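Side-chain contacts in aromatic-amino-acid:2-oxoglutarate transaminase (Candida albicans, PDB 6HND), which probably transfers amino groups from aromatic amino acids, and possibly 2-aminoadipate, to 2-oxo acids with pyridoxal 5'-phosphate as cofactor: residues D226-W231 and Y273-I278; I147-K152 and K390-W395; A131-H136 and Y365-N370. All blocks are in the same frame, centred on the assembly; numbering follows the deposited sequence.

Interaction 1: D226-W231 and Y273-I278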
loop_
_atom_site.group_PDB
_atom_site.type_symbol
_atom_site.label_atom_id
_atom_site.label_comp_id
_atom_site.label_asym_id
_atom_site.label_seq_id
_atom_site.Cartn_x
_atom_site.Cartn_y
_atom_site.Cartn_z
ATOM N N ASP B 226 -6.026 -33.841 -18.236
ATOM C CA ASP B 226 -7.165 -34.694 -17.823
ATOM C C ASP B 226 -8.199 -33.835 -17.073
ATOM O O ASP B 226 -9.432 -33.977 -17.365
ATOM C CB ASP B 226 -6.688 -35.896 -17.006
ATOM C CG ASP B 226 -7.846 -36.767 -16.552
ATOM O OD1 ASP B 226 -8.457 -37.423 -17.412
ATOM O OD2 ASP B 226 -8.170 -36.731 -15.347
ATOM N N LEU B 227 -7.745 -33.002 -16.127
ATOM C CA LEU B 227 -8.626 -32.074 -15.356
ATOM C C LEU B 227 -9.397 -31.184 -16.347
ATOM O O LEU B 227 -10.597 -31.040 -16.214
ATOM C CB LEU B 227 -7.763 -31.257 -14.381
ATOM C CG LEU B 227 -8.458 -30.166 -13.557
ATOM C CD1 LEU B 227 -9.518 -30.749 -12.646
ATOM C CD2 LEU B 227 -7.443 -29.377 -12.732
ATOM N N LEU B 228 -8.731 -30.640 -17.357
ATOM C CA LEU B 228 -9.367 -29.692 -18.303
ATOM C C LEU B 228 -10.285 -30.436 -19.281
ATOM O O LEU B 228 -11.360 -29.921 -19.562
ATOM C CB LEU B 228 -8.266 -28.904 -19.007
ATOM C CG LEU B 228 -7.650 -27.796 -18.156
ATOM C CD1 LEU B 228 -6.609 -27.002 -18.948
ATOM C CD2 LEU B 228 -8.732 -26.871 -17.638
ATOM N N GLU B 229 -9.900 -31.614 -19.757
ATOM C CA GLU B 229 -10.703 -32.389 -20.740
ATOM C C GLU B 229 -11.899 -33.019 -20.050
ATOM O O GLU B 229 -12.869 -33.266 -20.749
ATOM C CB GLU B 229 -9.894 -33.506 -21.398
ATOM C CG GLU B 229 -8.845 -32.987 -22.369
ATOM C CD GLU B 229 -8.097 -34.073 -23.112
ATOM O OE1 GLU B 229 -8.394 -35.262 -22.847
ATOM O OE2 GLU B 229 -7.239 -33.726 -23.962
ATOM N N ASN B 230 -11.815 -33.298 -18.745
ATOM C CA ASN B 230 -12.870 -34.042 -18.009
ATOM C C ASN B 230 -13.359 -33.159 -16.852
ATOM O O ASN B 230 -13.745 -33.698 -15.786
ATOM C CB ASN B 230 -12.380 -35.434 -17.589
ATOM C CG ASN B 230 -11.922 -36.291 -18.759
ATOM O OD1 ASN B 230 -12.694 -36.618 -19.647
ATOM N ND2 ASN B 230 -10.651 -36.645 -18.805
ATOM N N TRP B 231 -13.405 -31.845 -17.060
ATOM C CA TRP B 231 -13.806 -30.886 -15.996
ATOM C C TRP B 231 -15.109 -31.339 -15.332
ATOM O O TRP B 231 -15.120 -31.444 -14.078
ATOM C CB TRP B 231 -13.907 -29.443 -16.505
ATOM C CG TRP B 231 -14.152 -28.474 -15.387
ATOM C CD1 TRP B 231 -15.361 -27.970 -14.989
ATOM C CD2 TRP B 231 -13.168 -27.966 -14.455
ATOM N NE1 TRP B 231 -15.191 -27.138 -13.913
ATOM C CE2 TRP B 231 -13.855 -27.102 -13.568
ATOM C CE3 TRP B 231 -11.785 -28.132 -14.292
ATOM C CZ2 TRP B 231 -13.199 -26.416 -12.543
ATOM C CZ3 TRP B 231 -11.140 -27.427 -13.299
ATOM C CH2 TRP B 231 -11.837 -26.576 -12.433
ATOM N N TYR B 273 -9.019 -23.463 -23.743
ATOM C CA TYR B 273 -10.009 -23.444 -22.635
ATOM C C TYR B 273 -10.247 -21.995 -22.168
ATOM O O TYR B 273 -11.009 -21.798 -21.212
ATOM C CB TYR B 273 -9.578 -24.399 -21.521
ATOM C CG TYR B 273 -9.558 -25.838 -21.956
ATOM C CD1 TYR B 273 -10.721 -26.599 -22.000
ATOM C CD2 TYR B 273 -8.370 -26.441 -22.351
ATOM C CE1 TYR B 273 -10.702 -27.926 -22.421
ATOM C CE2 TYR B 273 -8.330 -27.764 -22.775
ATOM C CZ TYR B 273 -9.502 -28.502 -22.818
ATOM O OH TYR B 273 -9.437 -29.794 -23.246
ATOM N N ASP B 274 -9.654 -21.024 -22.856
ATOM C CA ASP B 274 -9.882 -19.571 -22.658
ATOM C C ASP B 274 -9.809 -19.255 -21.163
ATOM O O ASP B 274 -10.831 -18.853 -20.602
ATOM C CB ASP B 274 -11.220 -19.110 -23.248
ATOM C CG ASP B 274 -11.328 -17.603 -23.318
ATOM O OD1 ASP B 274 -10.282 -16.930 -23.409
ATOM O OD2 ASP B 274 -12.455 -17.116 -23.252
ATOM N N PHE B 275 -8.641 -19.441 -20.546
ATOM C CA PHE B 275 -8.368 -18.931 -19.181
ATOM C C PHE B 275 -7.156 -17.990 -19.223
ATOM O O PHE B 275 -6.367 -18.009 -20.200
ATOM C CB PHE B 275 -8.255 -20.081 -18.187
ATOM C CG PHE B 275 -7.193 -21.112 -18.474
ATOM C CD1 PHE B 275 -5.860 -20.855 -18.216
ATOM C CD2 PHE B 275 -7.536 -22.372 -18.926
ATOM C CE1 PHE B 275 -4.892 -21.826 -18.415
ATOM C CE2 PHE B 275 -6.564 -23.331 -19.145
ATOM C CZ PHE B 275 -5.242 -23.054 -18.891
ATOM N N ALA B 276 -7.083 -17.113 -18.218
ATOM C CA ALA B 276 -5.963 -16.175 -17.986
ATOM C C ALA B 276 -4.826 -16.910 -17.274
ATOM O O ALA B 276 -5.084 -17.872 -16.523
ATOM C CB ALA B 276 -6.428 -14.992 -17.162
ATOM N N ILE B 277 -3.613 -16.408 -17.466
ATOM C CA ILE B 277 -2.411 -16.861 -16.727
ATOM C C ILE B 277 -1.937 -15.713 -15.825
ATOM O O ILE B 277 -1.597 -14.630 -16.333
ATOM C CB ILE B 277 -1.322 -17.333 -17.697
ATOM C CG1 ILE B 277 -1.835 -18.463 -18.595
ATOM C CG2 ILE B 277 -0.060 -17.731 -16.917
ATOM C CD1 ILE B 277 -0.889 -18.814 -19.733
ATOM N N ILE B 278 -1.922 -15.957 -14.519
ATOM C CA ILE B 278 -1.175 -15.112 -13.542
ATOM C C ILE B 278 0.185 -15.800 -13.343
ATOM O O ILE B 278 0.229 -16.930 -12.818
ATOM C CB ILE B 278 -1.981 -14.917 -12.244
ATOM C CG1 ILE B 278 -3.336 -14.264 -12.511
ATOM C CG2 ILE B 278 -1.186 -14.114 -11.225
ATOM C CD1 ILE B 278 -4.347 -14.442 -11.398
HETATM O O HOH W 1 -7.078 -30.844 -24.272
#

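Interaction 2: I147-K152 and K390-W395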
loop_
_atom_site.group_PDB
_atom_site.type_symbol
_atom_site.label_atom_id
_atom_site.label_comp_id
_atom_site.label_asym_id
_atom_site.label_seq_id
_atom_site.Cartn_x
_atom_site.Cartn_y
_atom_site.Cartn_z
ATOM N N ILE B 147 11.917 -5.231 -18.677
ATOM C CA ILE B 147 11.059 -6.319 -19.240
ATOM C C ILE B 147 11.355 -6.471 -20.746
ATOM O O ILE B 147 11.430 -7.603 -21.224
ATOM C CB ILE B 147 9.574 -6.076 -18.912
ATOM C CG1 ILE B 147 9.259 -6.565 -17.504
ATOM C CG2 ILE B 147 8.627 -6.732 -19.898
ATOM C CD1 ILE B 147 9.154 -8.072 -17.386
ATOM N N ILE B 148 11.577 -5.387 -21.476
ATOM C CA ILE B 148 11.972 -5.490 -22.909
ATOM C C ILE B 148 13.283 -6.296 -22.983
ATOM O O ILE B 148 13.343 -7.223 -23.794
ATOM C CB ILE B 148 12.063 -4.098 -23.573
ATOM C CG1 ILE B 148 10.685 -3.451 -23.736
ATOM C CG2 ILE B 148 12.792 -4.185 -24.902
ATOM C CD1 ILE B 148 10.733 -1.970 -24.175
ATOM N N ARG B 149 14.255 -6.011 -22.113
ATOM C CA ARG B 149 15.577 -6.696 -22.118
ATOM C C ARG B 149 15.416 -8.190 -21.756
ATOM O O ARG B 149 15.998 -9.040 -22.455
ATOM C CB ARG B 149 16.536 -5.949 -21.184
ATOM C CG ARG B 149 17.992 -6.391 -21.291
ATOM C CD ARG B 149 18.719 -5.834 -22.516
ATOM N NE ARG B 149 20.169 -5.886 -22.358
ATOM C CZ ARG B 149 21.002 -6.665 -23.055
ATOM N NH1 ARG B 149 20.551 -7.504 -23.973
ATOM N NH2 ARG B 149 22.301 -6.614 -22.814
ATOM N N THR B 150 14.648 -8.517 -20.713
ATOM C CA THR B 150 14.650 -9.873 -20.088
ATOM C C THR B 150 13.535 -10.766 -20.640
ATOM O O THR B 150 13.767 -11.989 -20.722
ATOM C CB THR B 150 14.555 -9.794 -18.554
ATOM O OG1 THR B 150 13.299 -9.209 -18.176
ATOM C CG2 THR B 150 15.713 -9.007 -17.978
ATOM N N HIS B 151 12.367 -10.201 -20.941
ATOM C CA HIS B 151 11.114 -10.989 -21.135
ATOM C C HIS B 151 10.113 -10.259 -22.037
ATOM O O HIS B 151 8.970 -10.121 -21.607
ATOM C CB HIS B 151 10.454 -11.250 -19.774
ATOM C CG HIS B 151 11.145 -12.238 -18.891
ATOM N ND1 HIS B 151 11.357 -13.547 -19.269
ATOM C CD2 HIS B 151 11.592 -12.126 -17.616
ATOM C CE1 HIS B 151 11.913 -14.196 -18.264
ATOM N NE2 HIS B 151 12.063 -13.344 -17.229
ATOM N N LYS B 152 10.530 -9.800 -23.219
ATOM C CA LYS B 152 9.721 -8.942 -24.133
ATOM C C LYS B 152 8.398 -9.637 -24.448
ATOM O O LYS B 152 8.389 -10.746 -24.968
ATOM C CB LYS B 152 10.501 -8.657 -25.422
ATOM C CG LYS B 152 9.930 -7.557 -26.307
ATOM C CD LYS B 152 10.629 -7.477 -27.650
ATOM C CE LYS B 152 9.681 -7.675 -28.815
ATOM N NZ LYS B 152 8.959 -6.424 -29.143
ATOM N N LYS B 390 23.493 2.205 -13.148
ATOM C CA LYS B 390 23.479 2.767 -14.532
ATOM C C LYS B 390 22.388 2.094 -15.387
ATOM O O LYS B 390 22.563 2.006 -16.615
ATOM C CB LYS B 390 24.858 2.672 -15.206
ATOM C CG LYS B 390 26.062 2.674 -14.278
ATOM C CD LYS B 390 27.214 3.525 -14.762
ATOM C CE LYS B 390 27.019 4.984 -14.408
ATOM N NZ LYS B 390 28.268 5.611 -13.909
ATOM N N GLY B 391 21.261 1.722 -14.780
ATOM C CA GLY B 391 20.072 1.224 -15.493
ATOM C C GLY B 391 20.070 -0.291 -15.615
ATOM O O GLY B 391 20.570 -0.977 -14.712
ATOM N N VAL B 392 19.519 -0.793 -16.711
ATOM C CA VAL B 392 19.070 -2.197 -16.855
ATOM C C VAL B 392 20.288 -3.126 -16.754
ATOM O O VAL B 392 20.275 -4.064 -15.920
ATOM C CB VAL B 392 18.281 -2.348 -18.171
ATOM C CG1 VAL B 392 17.964 -3.799 -18.508
ATOM C CG2 VAL B 392 17.000 -1.513 -18.138
ATOM N N ASP B 393 21.306 -2.914 -17.584
ATOM C CA ASP B 393 22.403 -3.903 -17.732
ATOM C C ASP B 393 23.150 -3.923 -16.401
ATOM O O ASP B 393 23.415 -5.023 -15.881
ATOM C CB ASP B 393 23.246 -3.660 -19.000
ATOM C CG ASP B 393 22.589 -4.246 -20.243
ATOM O OD1 ASP B 393 21.372 -4.515 -20.200
ATOM O OD2 ASP B 393 23.291 -4.478 -21.237
ATOM N N GLY B 394 23.401 -2.754 -15.823
ATOM C CA GLY B 394 24.110 -2.652 -14.535
ATOM C C GLY B 394 23.348 -3.360 -13.430
ATOM O O GLY B 394 23.983 -3.972 -12.567
ATOM N N TRP B 395 22.016 -3.300 -13.470
ATOM C CA TRP B 395 21.122 -3.935 -12.467
ATOM C C TRP B 395 21.173 -5.448 -12.687
ATOM O O TRP B 395 21.309 -6.195 -11.670
ATOM C CB TRP B 395 19.711 -3.337 -12.546
ATOM C CG TRP B 395 18.731 -3.936 -11.592
ATOM C CD1 TRP B 395 17.571 -4.567 -11.918
ATOM C CD2 TRP B 395 18.828 -3.979 -10.164
ATOM N NE1 TRP B 395 16.940 -5.001 -10.792
ATOM C CE2 TRP B 395 17.690 -4.662 -9.700
ATOM C CE3 TRP B 395 19.751 -3.510 -9.225
ATOM C CZ2 TRP B 395 17.453 -4.883 -8.339
ATOM C CZ3 TRP B 395 19.524 -3.735 -7.878
ATOM C CH2 TRP B 395 18.391 -4.419 -7.443
#

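Interaction 3: A131-H136 and Y365-N370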
loop_
_atom_site.group_PDB
_atom_site.type_symbol
_atom_site.label_atom_id
_atom_site.label_comp_id
_atom_site.label_asym_id
_atom_site.label_seq_id
_atom_site.Cartn_x
_atom_site.Cartn_y
_atom_site.Cartn_z
ATOM N N ALA B 131 1.708 11.851 -6.338
ATOM C CA ALA B 131 2.153 11.300 -7.637
ATOM C C ALA B 131 1.022 10.474 -8.276
ATOM O O ALA B 131 0.124 10.058 -7.574
ATOM C CB ALA B 131 3.391 10.472 -7.389
ATOM N N ALA B 132 1.089 10.213 -9.570
ATOM C CA ALA B 132 0.157 9.291 -10.265
ATOM C C ALA B 132 0.200 7.942 -9.547
ATOM O O ALA B 132 1.314 7.471 -9.219
ATOM C CB ALA B 132 0.512 9.148 -11.732
ATOM N N VAL B 133 -0.966 7.331 -9.368
ATOM C CA VAL B 133 -1.126 6.101 -8.551
ATOM C C VAL B 133 -0.366 4.940 -9.195
ATOM O O VAL B 133 0.068 4.070 -8.435
ATOM C CB VAL B 133 -2.608 5.754 -8.324
ATOM C CG1 VAL B 133 -3.288 5.307 -9.608
ATOM C CG2 VAL B 133 -2.762 4.696 -7.252
ATOM N N GLU B 134 -0.217 4.935 -10.522
ATOM C CA GLU B 134 0.479 3.866 -11.293
ATOM C C GLU B 134 2.001 3.947 -11.097
ATOM O O GLU B 134 2.697 2.967 -11.412
ATOM C CB GLU B 134 0.117 3.932 -12.775
ATOM C CG GLU B 134 0.571 5.205 -13.480
ATOM C CD GLU B 134 -0.476 6.293 -13.678
ATOM O OE1 GLU B 134 -1.510 6.292 -12.995
ATOM O OE2 GLU B 134 -0.218 7.172 -14.507
ATOM N N GLY B 135 2.513 5.074 -10.616
ATOM C CA GLY B 135 3.921 5.202 -10.224
ATOM C C GLY B 135 4.579 6.397 -10.880
ATOM O O GLY B 135 3.996 6.981 -11.833
ATOM N N HIS B 136 5.773 6.740 -10.400
ATOM C CA HIS B 136 6.630 7.794 -11.000
ATOM C C HIS B 136 7.117 7.331 -12.368
ATOM O O HIS B 136 7.408 6.167 -12.504
ATOM C CB HIS B 136 7.795 8.106 -10.066
ATOM C CG HIS B 136 7.367 8.953 -8.935
ATOM N ND1 HIS B 136 7.402 10.312 -9.020
ATOM C CD2 HIS B 136 6.824 8.639 -7.747
ATOM C CE1 HIS B 136 6.912 10.811 -7.893
ATOM N NE2 HIS B 136 6.560 9.809 -7.105
ATOM N N TYR B 365 -8.826 -0.153 -9.322
ATOM C CA TYR B 365 -8.822 -0.954 -8.057
ATOM C C TYR B 365 -7.871 -0.315 -7.038
ATOM O O TYR B 365 -8.230 -0.195 -5.857
ATOM C CB TYR B 365 -8.351 -2.393 -8.284
ATOM C CG TYR B 365 -8.414 -3.307 -7.078
ATOM C CD1 TYR B 365 -9.496 -3.287 -6.216
ATOM C CD2 TYR B 365 -7.407 -4.217 -6.814
ATOM C CE1 TYR B 365 -9.597 -4.162 -5.150
ATOM C CE2 TYR B 365 -7.481 -5.092 -5.745
ATOM C CZ TYR B 365 -8.593 -5.083 -4.922
ATOM O OH TYR B 365 -8.684 -5.931 -3.859
ATOM N N SER B 366 -6.668 0.063 -7.474
ATOM C CA SER B 366 -5.626 0.641 -6.595
ATOM C C SER B 366 -6.178 1.916 -5.956
ATOM O O SER B 366 -5.905 2.165 -4.753
ATOM C CB SER B 366 -4.390 0.894 -7.371
ATOM O OG SER B 366 -3.968 -0.306 -7.979
ATOM N N ASP B 367 -6.938 2.684 -6.738
ATOM C CA ASP B 367 -7.555 3.950 -6.295
ATOM C C ASP B 367 -8.473 3.681 -5.090
ATOM O O ASP B 367 -8.710 4.606 -4.324
ATOM C CB ASP B 367 -8.311 4.606 -7.446
ATOM C CG ASP B 367 -7.475 5.464 -8.389
ATOM O OD1 ASP B 367 -6.331 5.867 -8.019
ATOM O OD2 ASP B 367 -7.991 5.723 -9.503
ATOM N N VAL B 368 -8.985 2.461 -4.922
ATOM C CA VAL B 368 -9.844 2.115 -3.760
ATOM C C VAL B 368 -8.994 1.643 -2.574
ATOM O O VAL B 368 -9.103 2.264 -1.480
ATOM C CB VAL B 368 -10.897 1.075 -4.160
ATOM C CG1 VAL B 368 -11.812 0.754 -2.989
ATOM C CG2 VAL B 368 -11.695 1.533 -5.373
ATOM N N VAL B 369 -8.172 0.607 -2.762
ATOM C CA VAL B 369 -7.634 -0.224 -1.651
ATOM C C VAL B 369 -6.131 -0.014 -1.421
ATOM O O VAL B 369 -5.668 -0.445 -0.344
ATOM C CB VAL B 369 -7.926 -1.719 -1.875
ATOM C CG1 VAL B 369 -9.392 -1.988 -2.198
ATOM C CG2 VAL B 369 -7.012 -2.339 -2.922
ATOM N N ASN B 370 -5.373 0.547 -2.370
ATOM C CA ASN B 370 -3.905 0.755 -2.203
ATOM C C ASN B 370 -3.462 1.923 -3.090
ATOM O O ASN B 370 -3.017 1.665 -4.232
ATOM C CB ASN B 370 -3.120 -0.534 -2.480
ATOM C CG ASN B 370 -1.658 -0.420 -2.118
ATOM O OD1 ASN B 370 -1.222 0.655 -1.725
ATOM N ND2 ASN B 370 -0.890 -1.495 -2.282
#

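Interaction 1: D226-W231 and Y273-I278
Leu228 lies over one face of the Tyr273 ring. Its CB sits above the ring centre, 4.0 Å from the centroid and 13° off the normal, which makes a CH-pi contact. The chain then runs on toward Phe275. Leu228 CG is anti to the carbonyl carbon (chi1 -77°), and CD1 reaches the corner where the two rings come near each other. Leu228 CD1 is 3.9 Å from CD2 of Tyr273 and 3.7 Å from CE2 of Phe275. The two rings are met differently: the face of Tyr273 is met by CB, and the edge of Phe275 by the methyl CD1. The backbone of Leu228 also takes part, with its O 3.5 Å from CE1 of Tyr273.

The two segments belong to the large domain of a class-I, fold type I aminotransferase. Residues 226-229 end helix 221-229. Tyr273 and Asp274 follow helix 260-272, and a Schellman motif with positive phi at Asp274 turns the chain into strand 276-280 of the seven-stranded mixed sheet. The contact therefore joins the end of helix 221-229 to the link between helix 260-272 and strand 276-280, at the start of that strand.

At the outer side, Glu229 CG lies 3.4 Å from OH of Tyr273. A water links the polar ends: it donates to Glu229 OE2 at 2.9 Å and is 2.8 Å from Tyr273 OH, in the plane of the ring. Further out, Asp274 forms a salt bridge with Arg332, which also bonds to the carbonyl of Phe275. Pro241 packs on Leu228, and Leu244 of strand 243-246 packs on Phe275.

Interaction 2: I147-K152 and K390-W395
Arg149 lays the base of its side chain against Val392. Its CB is 3.7 Å from CG1 of Val392, and its CG is 3.8 Å from the same methyl. The chain bends at chi2 (77°), and this brings the guanidinium to Asp393. There it forms a two-pronged, side-on salt bridge. Arg149 NE donates to Asp393 OD1 at 2.8 Å with an N-H...O angle of 168°. Arg149 NH2 donates to Asp393 OD2, also at 2.8 Å.

Both oxygens lie close to the guanidinium plane. OD1 uses its syn lone pair; OD2 is met on its syn side, somewhat out of the carboxylate plane. The two flat groups are nearly coplanar, 29° apart. Two nearly straight bonds in this arrangement restrict rotation of both groups. Apolar packing near the backbone thus continues into charge pairing at the side-chain ends.

The contact is at the surface, away from the cofactor. It ties the last part of helix 137-151 to the first turn of helix 392-418, for which Gly391 is the N-cap residue. Helix 312-319 packs alongside: Ile312 touches both Arg149 and Asp393, and Leu316 touches Arg149. On the inner side of helix 137-151, Ile147 rests on strands 333-338 and 350-355.

Interaction 3: A131-H136 and Y365-N370
Val133 and Asp367 mark the closest backbone approach, with their CA atoms 7.1 Å apart. Residues 132-135 form a type I beta turn, closed by Gly135 N to Ala132 O at 3.0 Å. Val133 occupies the second position of this turn. Residues 365-369 are the last turn of helix 356-369, and Asn370 is the first residue to leave helical geometry. In this fold type I aminotransferase, the turn lies in the loop before helix 137-151. The facing helix end lies at the dimer interface, where Asn370 packs on Asn370 of the second subunit.

Val133 carries the contact. With chi1 at 69°, CG1 stands between the backbone N and the carbonyl carbon and CG2 is anti to the N, and both methyls face the helix. Val133 CG2 is 4.1 Å from CB of Ser366, and its separation from the backbone O of Asn370 is 4.3 Å. The contact is buried and made by van der Waals packing.

The polar ends of the helix residues are bound by other groups. Ser366 OG bonds to the carbonyl of Val362, and Asn370 ND2 bonds to Thr164 and Asp168. The side chain of Asn370 is about 10 Å from a bound pyridoxal phosphate. Asp367 divides its carboxylate: OD2 forms a salt bridge with Lys363, while OD1 turns to the valine and lies 3.5 Å from CG1 of Val133.

Overall arrangement
The three contacts differ in burial and chemistry. Interaction 3 is buried and rests on a valine packed against a helix end. Interaction 1 is partly buried, with a leucine packed on two aromatic rings and a water bridge on its outer side. Interaction 2 lies at the surface and depends on a salt bridge. Interactions 2 and 3 are linked by helix 137-151: residues 131-136 lead into it, and its last part enters interaction 2. Their segments alternate along the sequence, and interaction 1 is nested inside both loops. Only interaction 3 meets the second subunit. The centres lie 24 to 33 Å apart, and none of the contacts touch.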